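CaaX farnesyltransferase beta subunit Ram1 (Aspergillus fumigatus, PDB 4LNG) probably catalyses, with the alpha subunit, transfer of farnesyl from farnesyl diphosphate to the cysteine of C-terminal CaaX motifs, using a zinc ion and binding the peptide substrate. Local coordinates at residues V155-A160 and H433-L438. Residues are numbered along the deposited sequence; the frame is centred on the assembly and turned at random.
With ZN (zinc ion), chain E; JAN (6-[(S)-amino(4-chlorophenyl)(1-methyl-1H-imidazol-5-yl)methyl]-4-(3-chlorophenyl)-1-methylquinolin-2(1H)-one), chain F.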
ATOM      1  N   VAL B 155       7.247  13.257 -11.563  1.00 14.98           N
ATOM      2  CA  VAL B 155       8.653  13.633 -11.537  1.00 18.16           C
ATOM      3  C   VAL B 155       9.467  12.608 -10.754  1.00 12.77           C
ATOM      4  O   VAL B 155      10.540  12.186 -11.188  1.00 14.40           O
ATOM      5  CB  VAL B 155       8.848  15.032 -10.925  1.00 17.27           C
ATOM      6  CG1 VAL B 155      10.328  15.338 -10.749  1.00 15.12           C
ATOM      7  CG2 VAL B 155       8.188  16.083 -11.806  1.00 19.53           C
ATOM      8  N   TYR B 156       8.944  12.197  -9.605  1.00 12.25           N
ATOM      9  CA  TYR B 156       9.634  11.232  -8.759  1.00 13.24           C
ATOM     10  C   TYR B 156       9.820   9.867  -9.433  1.00 11.82           C
ATOM     11  O   TYR B 156      10.922   9.320  -9.434  1.00 14.54           O
ATOM     12  CB  TYR B 156       8.909  11.054  -7.420  1.00 11.48           C
ATOM     13  CG  TYR B 156       9.355   9.802  -6.706  1.00 12.77           C
ATOM     14  CD1 TYR B 156      10.603   9.736  -6.094  1.00 11.38           C
ATOM     15  CD2 TYR B 156       8.547   8.670  -6.679  1.00 12.63           C
ATOM     16  CE1 TYR B 156      11.029   8.577  -5.464  1.00 11.16           C
ATOM     17  CE2 TYR B 156       8.957   7.516  -6.049  1.00 11.47           C
ATOM     18  CZ  TYR B 156      10.197   7.472  -5.441  1.00 12.75           C
ATOM     19  OH  TYR B 156      10.595   6.314  -4.815  1.00 13.53           O
ATOM     20  N   TRP B 157       8.743   9.322  -9.991  1.00 11.55           N
ATOM     21  CA  TRP B 157       8.780   8.003 -10.624  1.00 14.47           C
ATOM     22  C   TRP B 157       9.827   7.949 -11.739  1.00 15.31           C
ATOM     23  O   TRP B 157      10.576   6.976 -11.857  1.00 14.35           O
ATOM     24  CB  TRP B 157       7.403   7.628 -11.183  1.00 12.11           C
ATOM     25  CG  TRP B 157       6.336   7.458 -10.134  1.00 11.70           C
ATOM     26  CD1 TRP B 157       6.493   6.965  -8.871  1.00 13.68           C
ATOM     27  CD2 TRP B 157       4.948   7.797 -10.263  1.00 10.95           C
ATOM     28  NE1 TRP B 157       5.284   6.971  -8.206  1.00 12.30           N
ATOM     29  CE2 TRP B 157       4.323   7.478  -9.041  1.00 12.40           C
ATOM     30  CE3 TRP B 157       4.174   8.333 -11.297  1.00 15.55           C
ATOM     31  CZ2 TRP B 157       2.959   7.682  -8.823  1.00 15.11           C
ATOM     32  CZ3 TRP B 157       2.821   8.537 -11.079  1.00 15.95           C
ATOM     33  CH2 TRP B 157       2.228   8.209  -9.854  1.00 15.53           C
ATOM     34  N   ALA B 158       9.883   9.003 -12.547  1.00 14.14           N
ATOM     35  CA  ALA B 158      10.852   9.072 -13.637  1.00 13.02           C
ATOM     36  C   ALA B 158      12.292   9.184 -13.139  1.00 16.83           C
ATOM     37  O   ALA B 158      13.177   8.473 -13.621  1.00 17.75           O
ATOM     38  CB  ALA B 158      10.520  10.218 -14.575  1.00 15.81           C
ATOM     39  N   LEU B 159      12.533  10.076 -12.182  1.00 16.35           N
ATOM     40  CA  LEU B 159      13.875  10.255 -11.632  1.00 15.41           C
ATOM     41  C   LEU B 159      14.349   8.992 -10.918  1.00 13.34           C
ATOM     42  O   LEU B 159      15.517   8.617 -11.015  1.00 14.89           O
ATOM     43  CB  LEU B 159      13.920  11.443 -10.667  1.00 16.23           C
ATOM     44  CG  LEU B 159      13.788  12.840 -11.274  1.00 18.14           C
ATOM     45  CD1 LEU B 159      13.742  13.892 -10.180  1.00 18.24           C
ATOM     46  CD2 LEU B 159      14.928  13.120 -12.247  1.00 18.54           C
ATOM     47  N   ALA B 160      13.437   8.346 -10.198  1.00 12.70           N
ATOM     48  CA  ALA B 160      13.743   7.099  -9.511  1.00 14.46           C
ATOM     49  C   ALA B 160      14.139   6.017 -10.515  1.00 14.78           C
ATOM     50  O   ALA B 160      15.147   5.335 -10.338  1.00 13.48           O
ATOM     51  CB  ALA B 160      12.549   6.645  -8.659  1.00 11.76           C
ATOM     52  N   HIS B 433       4.304   2.180 -12.720  1.00 10.26           N
ATOM     53  CA  HIS B 433       4.639   0.759 -12.754  1.00 11.49           C
ATOM     54  C   HIS B 433       6.079   0.519 -13.202  1.00 13.52           C
ATOM     55  O   HIS B 433       6.707  -0.456 -12.789  1.00 14.77           O
ATOM     56  CB  HIS B 433       3.640  -0.030 -13.613  1.00 10.27           C
ATOM     57  CG  HIS B 433       2.320  -0.249 -12.938  1.00 11.49           C
ATOM     58  ND1 HIS B 433       1.187   0.465 -13.265  1.00 10.93           N
ATOM     59  CD2 HIS B 433       1.963  -1.079 -11.928  1.00 12.50           C
ATOM     60  CE1 HIS B 433       0.186   0.075 -12.495  1.00 11.94           C
ATOM     61  NE2 HIS B 433       0.630  -0.858 -11.673  1.00 12.17           N
ATOM     62  N   THR B 434       6.604   1.415 -14.032  1.00 12.97           N
ATOM     63  CA  THR B 434       8.002   1.329 -14.444  1.00 11.38           C
ATOM     64  C   THR B 434       8.910   1.541 -13.237  1.00 15.24           C
ATOM     65  O   THR B 434       9.819   0.751 -12.986  1.00 13.15           O
ATOM     66  CB  THR B 434       8.340   2.357 -15.545  1.00 13.87           C
ATOM     67  OG1 THR B 434       7.552   2.085 -16.708  1.00 12.89           O
ATOM     68  CG2 THR B 434       9.816   2.280 -15.917  1.00 16.10           C
ATOM     69  N   CYS B 435       8.641   2.601 -12.477  1.00 13.01           N
ATOM     70  CA  CYS B 435       9.414   2.894 -11.274  1.00 15.95           C
ATOM     71  C   CYS B 435       9.425   1.723 -10.291  1.00 12.67           C
ATOM     72  O   CYS B 435      10.486   1.287  -9.846  1.00 11.43           O
ATOM     73  CB  CYS B 435       8.885   4.163 -10.586  1.00 10.82           C
ATOM     74  SG  CYS B 435       9.573   4.498  -8.940  1.00 16.52           S
ATOM     75  N   TYR B 436       8.249   1.197  -9.964  1.00 11.07           N
ATOM     76  CA  TYR B 436       8.162   0.227  -8.878  1.00 11.51           C
ATOM     77  C   TYR B 436       8.552  -1.202  -9.255  1.00 10.66           C
ATOM     78  O   TYR B 436       9.003  -1.961  -8.402  1.00 13.59           O
ATOM     79  CB  TYR B 436       6.802   0.306  -8.173  1.00 12.68           C
ATOM     80  CG  TYR B 436       6.661   1.590  -7.384  1.00 13.55           C
ATOM     81  CD1 TYR B 436       7.584   1.917  -6.394  1.00 14.00           C
ATOM     82  CD2 TYR B 436       5.627   2.485  -7.639  1.00 12.55           C
ATOM     83  CE1 TYR B 436       7.475   3.095  -5.667  1.00 13.67           C
ATOM     84  CE2 TYR B 436       5.510   3.672  -6.915  1.00 10.13           C
ATOM     85  CZ  TYR B 436       6.437   3.966  -5.933  1.00 10.43           C
ATOM     86  OH  TYR B 436       6.338   5.136  -5.215  1.00 10.05           O
ATOM     87  N   ALA B 437       8.410  -1.562 -10.525  1.00 10.32           N
ATOM     88  CA  ALA B 437       8.920  -2.850 -10.985  1.00 11.60           C
ATOM     89  C   ALA B 437      10.454  -2.850 -10.955  1.00 13.44           C
ATOM     90  O   ALA B 437      11.075  -3.844 -10.580  1.00 12.62           O
ATOM     91  CB  ALA B 437       8.403  -3.174 -12.386  1.00 10.77           C
ATOM     92  N   LEU B 438      11.061  -1.731 -11.337  1.00 13.02           N
ATOM     93  CA  LEU B 438      12.518  -1.615 -11.297  1.00 12.39           C
ATOM     94  C   LEU B 438      13.028  -1.566  -9.861  1.00 12.58           C
ATOM     95  O   LEU B 438      14.098  -2.096  -9.556  1.00 12.52           O
ATOM     96  CB  LEU B 438      12.993  -0.383 -12.069  1.00 13.32           C
ATOM     97  CG  LEU B 438      12.787  -0.394 -13.585  1.00 17.52           C
ATOM     98  CD1 LEU B 438      13.173   0.950 -14.185  1.00 19.32           C
ATOM     99  CD2 LEU B 438      13.590  -1.516 -14.225  1.00 16.61           C
TER
HETATM  100 ZN    ZN E 601       0.136  -1.721  -9.806  1.00 13.19          ZN
HETATM  101  C1  JAN F 602      -4.164  -0.021  -6.791  0.93 11.29           C
HETATM  102  N1  JAN F 602      -3.065   0.227  -7.832  0.93 12.88           N
HETATM  103  C2  JAN F 602      -2.262  -0.772  -8.058  0.93 12.15           C
HETATM  104  N2  JAN F 602      -1.548  -0.496  -9.058  0.93 12.12           N
HETATM  105  C3  JAN F 602      -1.686   0.799  -9.613  0.93 11.32           C
HETATM  106  C4  JAN F 602      -2.910   1.204  -8.867  0.93 10.99           C
HETATM  107  C5  JAN F 602      -3.683   2.677  -8.918  0.93 11.75           C
HETATM  108  C6  JAN F 602      -3.527   3.225  -7.459  0.93 12.23           C
HETATM  109  C7  JAN F 602      -2.293   3.235  -6.908  0.93  8.55           C
HETATM  110  C8  JAN F 602      -1.917   3.913  -5.731  0.93 12.58           C
HETATM  111  C9  JAN F 602      -3.215   4.702  -5.483  0.93 13.77           C
HETATM  112 CL1  JAN F 602      -2.715   5.804  -3.967  0.93 24.65          CL
HETATM  113  C10 JAN F 602      -4.338   4.741  -5.938  0.93 16.75           C
HETATM  114  C11 JAN F 602      -4.561   3.891  -7.083  0.93 14.77           C
HETATM  115  N3  JAN F 602      -5.047   2.269  -9.000  0.93 12.53           N
HETATM  116  C12 JAN F 602      -2.948   3.342 -10.091  0.93 11.20           C
HETATM  117  C13 JAN F 602      -2.416   4.440  -9.845  0.93 13.45           C
HETATM  118  C14 JAN F 602      -2.019   5.143 -10.964  0.93 13.80           C
HETATM  119  C15 JAN F 602      -3.344   2.733 -11.266  0.93 11.22           C
HETATM  120  C16 JAN F 602      -2.712   3.421 -12.576  0.93 16.07           C
HETATM  121  C17 JAN F 602      -1.917   4.663 -12.083  0.93 15.64           C
HETATM  122  N4  JAN F 602      -1.501   5.297 -13.342  0.93 18.36           N
HETATM  123  C18 JAN F 602      -1.621   4.563 -14.725  0.93 18.78           C
HETATM  124  C19 JAN F 602      -0.654   6.351 -13.202  0.93 20.18           C
HETATM  125  O1  JAN F 602      -0.185   6.826 -14.266  0.93 23.41           O
HETATM  126  C20 JAN F 602      -0.601   6.817 -11.899  0.93 18.07           C
HETATM  127  C21 JAN F 602      -1.292   6.407 -10.811  0.93 15.40           C
HETATM  128  C22 JAN F 602      -1.106   7.003  -9.485  0.93 16.80           C
HETATM  129  C23 JAN F 602      -0.301   6.297  -8.480  0.93 14.45           C
HETATM  130  C24 JAN F 602      -0.267   7.088  -7.336  0.93 15.91           C
HETATM  131 CL2  JAN F 602       0.662   6.333  -6.012  0.93 18.54          CL
HETATM  132  C25 JAN F 602      -0.979   8.347  -6.952  0.93 19.85           C
HETATM  133  C26 JAN F 602      -1.533   8.955  -8.143  0.93 17.96           C
HETATM  134  C27 JAN F 602      -1.625   8.233  -9.221  0.93 18.50           C
HETATM  135  O   HOH W   1       8.202   5.538  -3.306  1.00 12.88           O
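Two helices of the alpha-alpha toroid, 151-164 and 431-444, meet beside the zinc site of the farnesyltransferase pocket, with Cys-435 set against Trp-157 where the backbones come nearest. The axes of segments 155-160 and 433-438 pass 8.5 Å apart at 43°, and CB of Cys-435 lies 3.8 Å from CB of Trp-157. A chi1 of 170° turns SG of Cys-435 away from the backbone N and carries it to Ala-160, whose CB is 3.7 Å from the sulfur. The thiol also meets the indole and the Tyr-156 ring, both obliquely, and its SG stands over the centre of one face of the neighbouring Tyr-436 ring.

Trp-157 and Tyr-436 form an oblique aromatic pair, their planes at 72°. CE2 of Tyr-436 comes within 3.5 Å of NE1 of Trp-157, while the phenol OH lies in the indole plane at its edge. The same oxygen borders the edge of the Tyr-156 ring, 3.6 Å from CE2 of that residue. One water links the two phenols: it donates to OH of Tyr-156 and lies 2.7 Å from OH of Tyr-436. Tyr-156 OH is additionally hydrogen-bonded to the carbonyl of Val-499.

The benzo end of the indole meets the inhibitor, with C24 of the 3-chlorophenyl ring at its edge and CH2 of Trp-157 lying 3.5 Å from C23 of that ring. From the other helix, His-433 binds zinc through NE2 at 2.1 Å, alongside Asp-365, Cys-367 and the inhibitor's imidazole N2; Asp-430 accepts a hydrogen bond from the other ring nitrogen of His-433, ND1, and so helps fix the rotation of the His-433 ring. Thiol and aromatic surfaces therefore join the helices directly, the polar link between them passing through water, and the pair presents a metal ligand and the carbon edge of an indole to the same inhibitor.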